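Local coordinates for protein tumor necrosis factor ligand superfamily member 9 (Mus musculus, PDB 6MKB) that acts as a TNF-family cytokine that binds the receptor TNFRSF9 (4-1BB) and induces proliferation of activated T cells, at residues 78-91 with 128-142. Residues are numbered along the deposited sequence; the frame is centred on the assembly and turned at random.
With NAG (2-acetamido-2-deoxy-beta-D-glucopyranose), chain F; NAG (2-acetamido-2-deoxy-beta-D-glucopyranose), chain C.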
ATOM      1  N   LYS B  78     -14.152 -13.511  18.840  1.00 55.18           N
ATOM      2  CA  LYS B  78     -14.518 -12.888  20.123  1.00 55.31           C
ATOM      3  C   LYS B  78     -13.820 -11.526  20.302  1.00 57.39           C
ATOM      4  O   LYS B  78     -14.459 -10.550  20.690  1.00 56.78           O
ATOM      5  CB  LYS B  78     -14.166 -13.814  21.311  1.00 57.51           C
ATOM      6  CG  LYS B  78     -15.207 -14.881  21.569  1.00 63.84           C
ATOM      7  CD  LYS B  78     -14.699 -15.936  22.536  1.00 68.33           C
ATOM      8  CE  LYS B  78     -15.760 -16.982  22.775  1.00 67.86           C
ATOM      9  NZ  LYS B  78     -15.452 -17.833  23.951  1.00 73.90           N
ATOM     10  N   VAL B  79     -12.500 -11.486  20.056  1.00 52.08           N
ATOM     11  CA  VAL B  79     -11.687 -10.292  20.219  1.00 51.45           C
ATOM     12  C   VAL B  79     -11.949  -9.308  19.077  1.00 58.36           C
ATOM     13  O   VAL B  79     -11.668  -9.600  17.917  1.00 59.57           O
ATOM     14  CB  VAL B  79     -10.186 -10.635  20.357  1.00 52.93           C
ATOM     15  CG1 VAL B  79      -9.334  -9.376  20.358  1.00 51.21           C
ATOM     16  CG2 VAL B  79      -9.942 -11.441  21.623  1.00 54.02           C
ATOM     17  N   GLN B  80     -12.454  -8.130  19.417  1.00 55.07           N
ATOM     18  CA  GLN B  80     -12.750  -7.093  18.442  1.00 54.20           C
ATOM     19  C   GLN B  80     -12.117  -5.757  18.882  1.00 56.88           C
ATOM     20  O   GLN B  80     -11.518  -5.667  19.965  1.00 57.27           O
ATOM     21  CB  GLN B  80     -14.273  -6.982  18.194  1.00 56.15           C
ATOM     22  CG  GLN B  80     -15.113  -6.779  19.429  1.00 54.75           C
ATOM     23  CD  GLN B  80     -16.572  -6.707  19.053  1.00 66.83           C
ATOM     24  OE1 GLN B  80     -17.020  -5.798  18.358  1.00 58.81           O
ATOM     25  NE2 GLN B  80     -17.364  -7.653  19.509  1.00 57.48           N
ATOM     26  N   GLY B  81     -12.217  -4.761  18.007  1.00 50.59           N
ATOM     27  CA  GLY B  81     -11.644  -3.444  18.214  1.00 49.53           C
ATOM     28  C   GLY B  81     -10.900  -2.977  16.983  1.00 54.39           C
ATOM     29  O   GLY B  81     -11.432  -3.030  15.874  1.00 54.13           O
ATOM     30  N   TRP B  82      -9.656  -2.510  17.165  1.00 52.67           N
ATOM     31  CA  TRP B  82      -8.853  -1.988  16.057  1.00 50.57           C
ATOM     32  C   TRP B  82      -7.361  -2.035  16.341  1.00 51.52           C
ATOM     33  O   TRP B  82      -6.939  -2.010  17.490  1.00 50.58           O
ATOM     34  CB  TRP B  82      -9.274  -0.539  15.714  1.00 49.14           C
ATOM     35  CG  TRP B  82      -9.247   0.396  16.884  1.00 51.35           C
ATOM     36  CD1 TRP B  82     -10.295   0.728  17.696  1.00 55.73           C
ATOM     37  CD2 TRP B  82      -8.114   1.136  17.369  1.00 51.22           C
ATOM     38  NE1 TRP B  82      -9.887   1.627  18.656  1.00 56.15           N
ATOM     39  CE2 TRP B  82      -8.551   1.895  18.480  1.00 56.45           C
ATOM     40  CE3 TRP B  82      -6.766   1.226  16.975  1.00 51.28           C
ATOM     41  CZ2 TRP B  82      -7.683   2.710  19.221  1.00 55.93           C
ATOM     42  CZ3 TRP B  82      -5.915   2.056  17.691  1.00 53.19           C
ATOM     43  CH2 TRP B  82      -6.370   2.777  18.809  1.00 55.24           C
ATOM     44  N   VAL B  83      -6.567  -2.111  15.276  1.00 47.57           N
ATOM     45  CA  VAL B  83      -5.101  -2.096  15.336  1.00 46.66           C
ATOM     46  C   VAL B  83      -4.624  -1.066  14.315  1.00 49.41           C
ATOM     47  O   VAL B  83      -5.099  -1.048  13.177  1.00 48.69           O
ATOM     48  CB  VAL B  83      -4.437  -3.480  15.142  1.00 49.47           C
ATOM     49  CG1 VAL B  83      -2.925  -3.392  15.371  1.00 49.84           C
ATOM     50  CG2 VAL B  83      -5.058  -4.522  16.068  1.00 49.31           C
ATOM     51  N   SER B  84      -3.690  -0.215  14.728  1.00 44.58           N
ATOM     52  CA  SER B  84      -3.148   0.873  13.942  1.00 42.44           C
ATOM     53  C   SER B  84      -1.632   0.907  13.895  1.00 47.92           C
ATOM     54  O   SER B  84      -0.973   0.584  14.883  1.00 47.73           O
ATOM     55  CB  SER B  84      -3.610   2.182  14.555  1.00 45.49           C
ATOM     56  OG  SER B  84      -4.500   2.870  13.705  1.00 58.55           O
ATOM     57  N   LEU B  85      -1.086   1.364  12.749  1.00 45.43           N
ATOM     58  CA  LEU B  85       0.315   1.739  12.514  1.00 43.47           C
ATOM     59  C   LEU B  85       0.263   3.232  12.294  1.00 45.85           C
ATOM     60  O   LEU B  85      -0.377   3.680  11.336  1.00 44.61           O
ATOM     61  CB  LEU B  85       0.965   1.014  11.330  1.00 42.56           C
ATOM     62  CG  LEU B  85       1.332  -0.472  11.459  1.00 45.68           C
ATOM     63  CD1 LEU B  85       2.190  -0.874  10.293  1.00 45.38           C
ATOM     64  CD2 LEU B  85       2.056  -0.792  12.781  1.00 43.61           C
ATOM     65  N   VAL B  86       0.797   4.009  13.244  1.00 43.15           N
ATOM     66  CA  VAL B  86       0.726   5.467  13.194  1.00 43.54           C
ATOM     67  C   VAL B  86       2.082   6.036  12.811  1.00 48.25           C
ATOM     68  O   VAL B  86       3.049   5.822  13.533  1.00 48.00           O
ATOM     69  CB  VAL B  86       0.212   6.055  14.548  1.00 48.54           C
ATOM     70  CG1 VAL B  86       0.106   7.575  14.487  1.00 48.70           C
ATOM     71  CG2 VAL B  86      -1.133   5.444  14.966  1.00 48.36           C
ATOM     72  N   LEU B  87       2.152   6.762  11.676  1.00 46.83           N
ATOM     73  CA  LEU B  87       3.388   7.401  11.213  1.00 47.00           C
ATOM     74  C   LEU B  87       3.619   8.644  12.037  1.00 51.26           C
ATOM     75  O   LEU B  87       2.793   9.531  12.001  1.00 51.01           O
ATOM     76  CB  LEU B  87       3.341   7.740   9.703  1.00 47.03           C
ATOM     77  CG  LEU B  87       4.640   8.368   9.102  1.00 51.48           C
ATOM     78  CD1 LEU B  87       5.803   7.394   9.103  1.00 50.27           C
ATOM     79  CD2 LEU B  87       4.404   8.877   7.713  1.00 54.16           C
ATOM     80  N   GLN B  88       4.722   8.689  12.800  1.00 48.74           N
ATOM     81  CA  GLN B  88       5.099   9.793  13.686  1.00 49.02           C
ATOM     82  C   GLN B  88       6.223  10.606  13.035  1.00 53.43           C
ATOM     83  O   GLN B  88       7.351  10.135  12.951  1.00 53.57           O
ATOM     84  CB  GLN B  88       5.513   9.245  15.061  1.00 50.70           C
ATOM     85  CG  GLN B  88       4.417   8.403  15.755  1.00 57.70           C
ATOM     86  CD  GLN B  88       4.925   7.515  16.877  1.00 71.09           C
ATOM     87  OE1 GLN B  88       6.135   7.253  17.038  1.00 62.71           O
ATOM     88  NE2 GLN B  88       3.999   7.031  17.685  1.00 63.64           N
ATOM     89  N   ALA B  89       5.900  11.801  12.523  1.00 50.08           N
ATOM     90  CA  ALA B  89       6.838  12.680  11.817  1.00 48.11           C
ATOM     91  C   ALA B  89       7.296  13.863  12.674  1.00 49.53           C
ATOM     92  O   ALA B  89       6.481  14.510  13.340  1.00 49.03           O
ATOM     93  CB  ALA B  89       6.204  13.192  10.533  1.00 48.17           C
ATOM     94  N   LYS B  90       8.623  14.125  12.649  1.00 44.02           N
ATOM     95  CA  LYS B  90       9.318  15.230  13.320  1.00 43.94           C
ATOM     96  C   LYS B  90      10.120  16.028  12.273  1.00 47.38           C
ATOM     97  O   LYS B  90      11.142  15.536  11.810  1.00 47.08           O
ATOM     98  CB  LYS B  90      10.247  14.707  14.424  1.00 45.74           C
ATOM     99  CG  LYS B  90       9.565  14.410  15.747  1.00 44.92           C
ATOM    100  CD  LYS B  90      10.544  13.794  16.745  1.00 47.93           C
ATOM    101  CE  LYS B  90       9.812  12.972  17.767  1.00 57.08           C
ATOM    102  NZ  LYS B  90      10.755  12.198  18.620  1.00 72.92           N
ATOM    103  N   PRO B  91       9.684  17.226  11.839  1.00 45.64           N
ATOM    104  CA  PRO B  91       8.474  17.966  12.250  1.00 46.23           C
ATOM    105  C   PRO B  91       7.206  17.373  11.608  1.00 52.49           C
ATOM    106  O   PRO B  91       7.282  16.545  10.712  1.00 49.55           O
ATOM    107  CB  PRO B  91       8.757  19.380  11.730  1.00 47.51           C
ATOM    108  CG  PRO B  91       9.521  19.140  10.468  1.00 51.51           C
ATOM    109  CD  PRO B  91      10.433  17.972  10.804  1.00 47.19           C
ATOM    110  N   GLY B 128      16.604  16.434   7.210  1.00 53.19           N
ATOM    111  CA  GLY B 128      16.732  16.010   8.600  1.00 52.13           C
ATOM    112  C   GLY B 128      15.433  15.513   9.188  1.00 54.17           C
ATOM    113  O   GLY B 128      15.320  15.379  10.410  1.00 55.05           O
ATOM    114  N   HIS B 129      14.440  15.234   8.322  1.00 49.19           N
ATOM    115  CA  HIS B 129      13.115  14.755   8.724  1.00 47.96           C
ATOM    116  C   HIS B 129      13.242  13.398   9.410  1.00 49.85           C
ATOM    117  O   HIS B 129      13.963  12.522   8.935  1.00 48.49           O
ATOM    118  CB  HIS B 129      12.151  14.683   7.520  1.00 48.03           C
ATOM    119  CG  HIS B 129      10.801  15.259   7.797  1.00 51.14           C
ATOM    120  ND1 HIS B 129       9.953  14.684   8.718  1.00 52.85           N
ATOM    121  CD2 HIS B 129      10.189  16.331   7.255  1.00 52.48           C
ATOM    122  CE1 HIS B 129       8.859  15.422   8.712  1.00 51.63           C
ATOM    123  NE2 HIS B 129       8.955  16.428   7.856  1.00 52.23           N
ATOM    124  N   ARG B 130      12.584  13.259  10.556  1.00 45.80           N
ATOM    125  CA  ARG B 130      12.622  12.052  11.381  1.00 44.52           C
ATOM    126  C   ARG B 130      11.241  11.430  11.373  1.00 47.86           C
ATOM    127  O   ARG B 130      10.233  12.126  11.558  1.00 46.14           O
ATOM    128  CB  ARG B 130      13.103  12.372  12.816  1.00 42.47           C
ATOM    129  CG  ARG B 130      14.531  12.868  12.811  1.00 40.54           C
ATOM    130  CD  ARG B 130      14.972  13.402  14.138  1.00 46.34           C
ATOM    131  NE  ARG B 130      16.426  13.416  14.160  1.00 49.11           N
ATOM    132  CZ  ARG B 130      17.188  12.435  14.623  1.00 62.86           C
ATOM    133  NH1 ARG B 130      16.640  11.363  15.186  1.00 50.65           N
ATOM    134  NH2 ARG B 130      18.503  12.494  14.485  1.00 54.08           N
ATOM    135  N   LEU B 131      11.200  10.127  11.090  1.00 44.43           N
ATOM    136  CA  LEU B 131       9.983   9.346  10.961  1.00 43.57           C
ATOM    137  C   LEU B 131      10.084   8.084  11.808  1.00 48.87           C
ATOM    138  O   LEU B 131      11.016   7.308  11.655  1.00 50.25           O
ATOM    139  CB  LEU B 131       9.802   8.981   9.474  1.00 43.12           C
ATOM    140  CG  LEU B 131       8.788   9.717   8.578  1.00 48.28           C
ATOM    141  CD1 LEU B 131       8.748  11.174   8.794  1.00 48.63           C
ATOM    142  CD2 LEU B 131       9.104   9.483   7.123  1.00 51.41           C
ATOM    143  N   SER B 132       9.163   7.910  12.733  1.00 44.63           N
ATOM    144  CA  SER B 132       9.069   6.722  13.569  1.00 43.92           C
ATOM    145  C   SER B 132       7.647   6.156  13.387  1.00 48.70           C
ATOM    146  O   SER B 132       6.784   6.839  12.819  1.00 48.85           O
ATOM    147  CB  SER B 132       9.410   7.033  15.030  1.00 44.96           C
ATOM    148  OG  SER B 132       8.414   7.786  15.698  1.00 46.81           O
ATOM    149  N   VAL B 133       7.410   4.909  13.806  1.00 44.04           N
ATOM    150  CA  VAL B 133       6.097   4.287  13.650  1.00 42.90           C
ATOM    151  C   VAL B 133       5.628   3.738  14.991  1.00 47.96           C
ATOM    152  O   VAL B 133       6.316   2.925  15.620  1.00 49.66           O
ATOM    153  CB  VAL B 133       6.119   3.176  12.558  1.00 45.43           C
ATOM    154  CG1 VAL B 133       4.735   2.526  12.375  1.00 43.71           C
ATOM    155  CG2 VAL B 133       6.642   3.726  11.232  1.00 44.82           C
ATOM    156  N   GLY B 134       4.446   4.159  15.393  1.00 43.13           N
ATOM    157  CA  GLY B 134       3.825   3.683  16.614  1.00 43.12           C
ATOM    158  C   GLY B 134       2.782   2.622  16.353  1.00 48.29           C
ATOM    159  O   GLY B 134       1.967   2.735  15.433  1.00 46.68           O
ATOM    160  N   LEU B 135       2.837   1.555  17.134  1.00 47.90           N
ATOM    161  CA  LEU B 135       1.815   0.533  17.113  1.00 47.21           C
ATOM    162  C   LEU B 135       0.705   0.986  18.107  1.00 51.70           C
ATOM    163  O   LEU B 135       1.019   1.347  19.235  1.00 52.43           O
ATOM    164  CB  LEU B 135       2.423  -0.836  17.485  1.00 47.15           C
ATOM    165  CG  LEU B 135       1.424  -2.009  17.706  1.00 51.30           C
ATOM    166  CD1 LEU B 135       0.733  -2.437  16.397  1.00 49.61           C
ATOM    167  CD2 LEU B 135       2.111  -3.181  18.381  1.00 51.75           C
ATOM    168  N   ARG B 136      -0.554   1.036  17.664  1.00 48.45           N
ATOM    169  CA  ARG B 136      -1.711   1.378  18.507  1.00 49.92           C
ATOM    170  C   ARG B 136      -2.753   0.269  18.414  1.00 56.44           C
ATOM    171  O   ARG B 136      -2.944  -0.306  17.341  1.00 56.13           O
ATOM    172  CB  ARG B 136      -2.358   2.740  18.124  1.00 49.68           C
ATOM    173  CG  ARG B 136      -1.549   4.008  18.441  1.00 52.42           C
ATOM    174  CD  ARG B 136      -0.933   3.987  19.827  1.00 78.47           C
ATOM    175  NE  ARG B 136       0.527   4.019  19.698  1.00 92.65           N
ATOM    176  CZ  ARG B 136       1.297   4.997  20.147  1.00100.69           C
ATOM    177  NH1 ARG B 136       0.772   6.000  20.839  1.00 79.43           N
ATOM    178  NH2 ARG B 136       2.613   4.941  19.982  1.00 91.46           N
ATOM    179  N   ALA B 137      -3.418  -0.055  19.532  1.00 54.75           N
ATOM    180  CA  ALA B 137      -4.441  -1.096  19.539  1.00 54.58           C
ATOM    181  C   ALA B 137      -5.388  -0.980  20.739  1.00 60.14           C
ATOM    182  O   ALA B 137      -4.959  -0.714  21.859  1.00 61.82           O
ATOM    183  CB  ALA B 137      -3.795  -2.485  19.521  1.00 54.33           C
ATOM    184  N   TYR B 138      -6.676  -1.167  20.479  1.00 56.05           N
ATOM    185  CA  TYR B 138      -7.729  -1.285  21.463  1.00 57.81           C
ATOM    186  C   TYR B 138      -8.440  -2.600  21.165  1.00 59.25           C
ATOM    187  O   TYR B 138      -9.121  -2.705  20.146  1.00 57.60           O
ATOM    188  CB  TYR B 138      -8.695  -0.090  21.466  1.00 61.64           C
ATOM    189  CG  TYR B 138      -9.893  -0.313  22.372  1.00 67.07           C
ATOM    190  CD1 TYR B 138      -9.727  -0.628  23.722  1.00 70.89           C
ATOM    191  CD2 TYR B 138     -11.192  -0.246  21.873  1.00 68.44           C
ATOM    192  CE1 TYR B 138     -10.820  -0.874  24.549  1.00 74.95           C
ATOM    193  CE2 TYR B 138     -12.296  -0.455  22.701  1.00 71.73           C
ATOM    194  CZ  TYR B 138     -12.105  -0.760  24.043  1.00 83.56           C
ATOM    195  OH  TYR B 138     -13.182  -0.967  24.877  1.00 86.37           O
ATOM    196  N   LEU B 139      -8.198  -3.626  21.999  1.00 55.12           N
ATOM    197  CA  LEU B 139      -8.776  -4.953  21.814  1.00 54.00           C
ATOM    198  C   LEU B 139      -9.557  -5.362  23.039  1.00 59.42           C
ATOM    199  O   LEU B 139      -9.101  -5.137  24.164  1.00 60.43           O
ATOM    200  CB  LEU B 139      -7.688  -6.005  21.474  1.00 52.37           C
ATOM    201  CG  LEU B 139      -6.904  -5.772  20.164  1.00 54.77           C
ATOM    202  CD1 LEU B 139      -5.619  -6.597  20.124  1.00 54.15           C
ATOM    203  CD2 LEU B 139      -7.782  -5.978  18.925  1.00 54.90           C
ATOM    204  N   HIS B 140     -10.754  -5.939  22.819  1.00 56.87           N
ATOM    205  CA  HIS B 140     -11.669  -6.392  23.883  1.00 59.05           C
ATOM    206  C   HIS B 140     -12.571  -7.542  23.383  1.00 63.61           C
ATOM    207  O   HIS B 140     -12.677  -7.741  22.172  1.00 60.96           O
ATOM    208  CB  HIS B 140     -12.522  -5.201  24.364  1.00 60.92           C
ATOM    209  CG  HIS B 140     -13.404  -4.631  23.296  1.00 63.34           C
ATOM    210  ND1 HIS B 140     -14.735  -4.996  23.187  1.00 65.80           N
ATOM    211  CD2 HIS B 140     -13.102  -3.781  22.290  1.00 63.18           C
ATOM    212  CE1 HIS B 140     -15.205  -4.329  22.148  1.00 64.50           C
ATOM    213  NE2 HIS B 140     -14.257  -3.594  21.571  1.00 63.41           N
ATOM    214  N   GLY B 141     -13.228  -8.247  24.310  1.00 62.82           N
ATOM    215  CA  GLY B 141     -14.118  -9.359  23.978  1.00 63.59           C
ATOM    216  C   GLY B 141     -13.736 -10.681  24.610  1.00 69.23           C
ATOM    217  O   GLY B 141     -14.573 -11.579  24.713  1.00 70.48           O
ATOM    218  N   ALA B 142     -12.465 -10.808  25.027  1.00 65.02           N
ATOM    219  CA  ALA B 142     -11.898 -11.982  25.694  1.00 65.46           C
ATOM    220  C   ALA B 142     -10.778 -11.569  26.656  1.00 71.28           C
ATOM    221  O   ALA B 142     -10.179 -10.501  26.485  1.00 69.62           O
ATOM    222  CB  ALA B 142     -11.361 -12.970  24.664  1.00 64.54           C
TER
HETATM  223  C1  NAG F   2      -8.989   3.094  24.527  1.00 75.19           C
HETATM  224  C2  NAG F   2     -10.260   3.289  23.696  1.00 75.35           C
HETATM  225  C3  NAG F   2     -11.486   3.546  24.585  1.00 80.70           C
HETATM  226  C4  NAG F   2     -11.627   2.509  25.703  1.00 85.06           C
HETATM  227  C5  NAG F   2     -10.309   2.373  26.482  1.00 80.02           C
HETATM  228  C6  NAG F   2     -10.344   1.210  27.472  1.00 78.96           C
HETATM  229  C7  NAG F   2     -10.249   4.225  21.414  1.00 65.96           C
HETATM  230  C8  NAG F   2      -9.889   5.439  20.607  1.00 63.73           C
HETATM  231  N2  NAG F   2     -10.054   4.353  22.727  1.00 70.05           N
HETATM  232  O3  NAG F   2     -12.678   3.540  23.793  1.00 81.24           O
HETATM  233  O4  NAG F   2     -12.711   2.890  26.567  1.00 97.18           O
HETATM  234  O5  NAG F   2      -9.210   2.152  25.590  1.00 75.97           O
HETATM  235  O6  NAG F   2      -9.016   0.917  27.903  1.00 77.96           O
HETATM  236  O7  NAG F   2     -10.699   3.217  20.885  1.00 65.61           O
HETATM  237  C1  NAG C   1      -3.864   2.069  23.425  1.00 65.89           C
HETATM  238  C2  NAG C   1      -4.517   1.438  24.654  1.00 65.71           C
HETATM  239  C3  NAG C   1      -6.033   1.414  24.459  1.00 66.35           C
HETATM  240  C4  NAG C   1      -6.613   2.769  24.038  1.00 68.86           C
HETATM  241  C5  NAG C   1      -5.822   3.367  22.879  1.00 69.24           C
HETATM  242  C6  NAG C   1      -6.247   4.792  22.549  1.00 72.74           C
HETATM  243  C7  NAG C   1      -3.457  -0.527  25.741  1.00 70.33           C
HETATM  244  C8  NAG C   1      -2.751  -1.789  25.366  1.00 69.34           C
HETATM  245  N2  NAG C   1      -4.080   0.063  24.729  1.00 66.01           N
HETATM  246  O3  NAG C   1      -6.666   0.931  25.654  1.00 66.95           O
HETATM  247  O4  NAG C   1      -7.980   2.610  23.648  1.00 72.43           O
HETATM  248  O5  NAG C   1      -4.417   3.370  23.176  1.00 67.69           O
HETATM  249  O6  NAG C   1      -5.766   5.067  21.231  1.00 73.25           O
HETATM  250  O7  NAG C   1      -3.452  -0.127  26.889  1.00 77.77           O
HETATM  251  O   HOH W   1      13.607  16.405  12.256  1.00 40.29           O
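Trp-82 lies against Tyr-138 on the outer, glycan-bearing face of two paired antiparallel strands. With CG between its backbone N and carbonyl carbon (chi1 54°), the indole reaches over the neighbouring strand, where Tyr-138 CB sits above one ring face near the rim, 3.6 Å from Trp-82 CE2; Arg-136 CB meets the indole edge at CZ3. At another part of the rim, Trp-82 NE1 donates to O7 of one N-acetylglucosamine (2.9 Å), whose sugar ring covers a face of Tyr-138, while the other sugar donates from N2 to Ala-137 O. Farther along this face, Ser-132 OG donates in plane to a lone pair of Gln-88 OE1 at 2.7 Å, and the amide NE2 passes over Gly-134. Paired backbone bonds run from Gln-80/His-140 to Lys-90/Arg-130, joining neighbouring strands of the TNF homology domain's jelly-roll sandwich. The opposite face of the pair, turned into the sandwich, is apolar: Leu-87 CD1 packs on Leu-131 CG (3.8 Å) and Val-83 CG1 on Leu-135 CD1; Val-83 rests on Leu-68 and Leu-85 on Leu-66 of strand 58-70, and Leu-87 on Phe-159 of strand 149-166. At the far end Pro-91 CD stands over the centre of the His-129 ring in a CH-pi contact, and Glu-51 forms salt bridges to both Lys-90 and Arg-130.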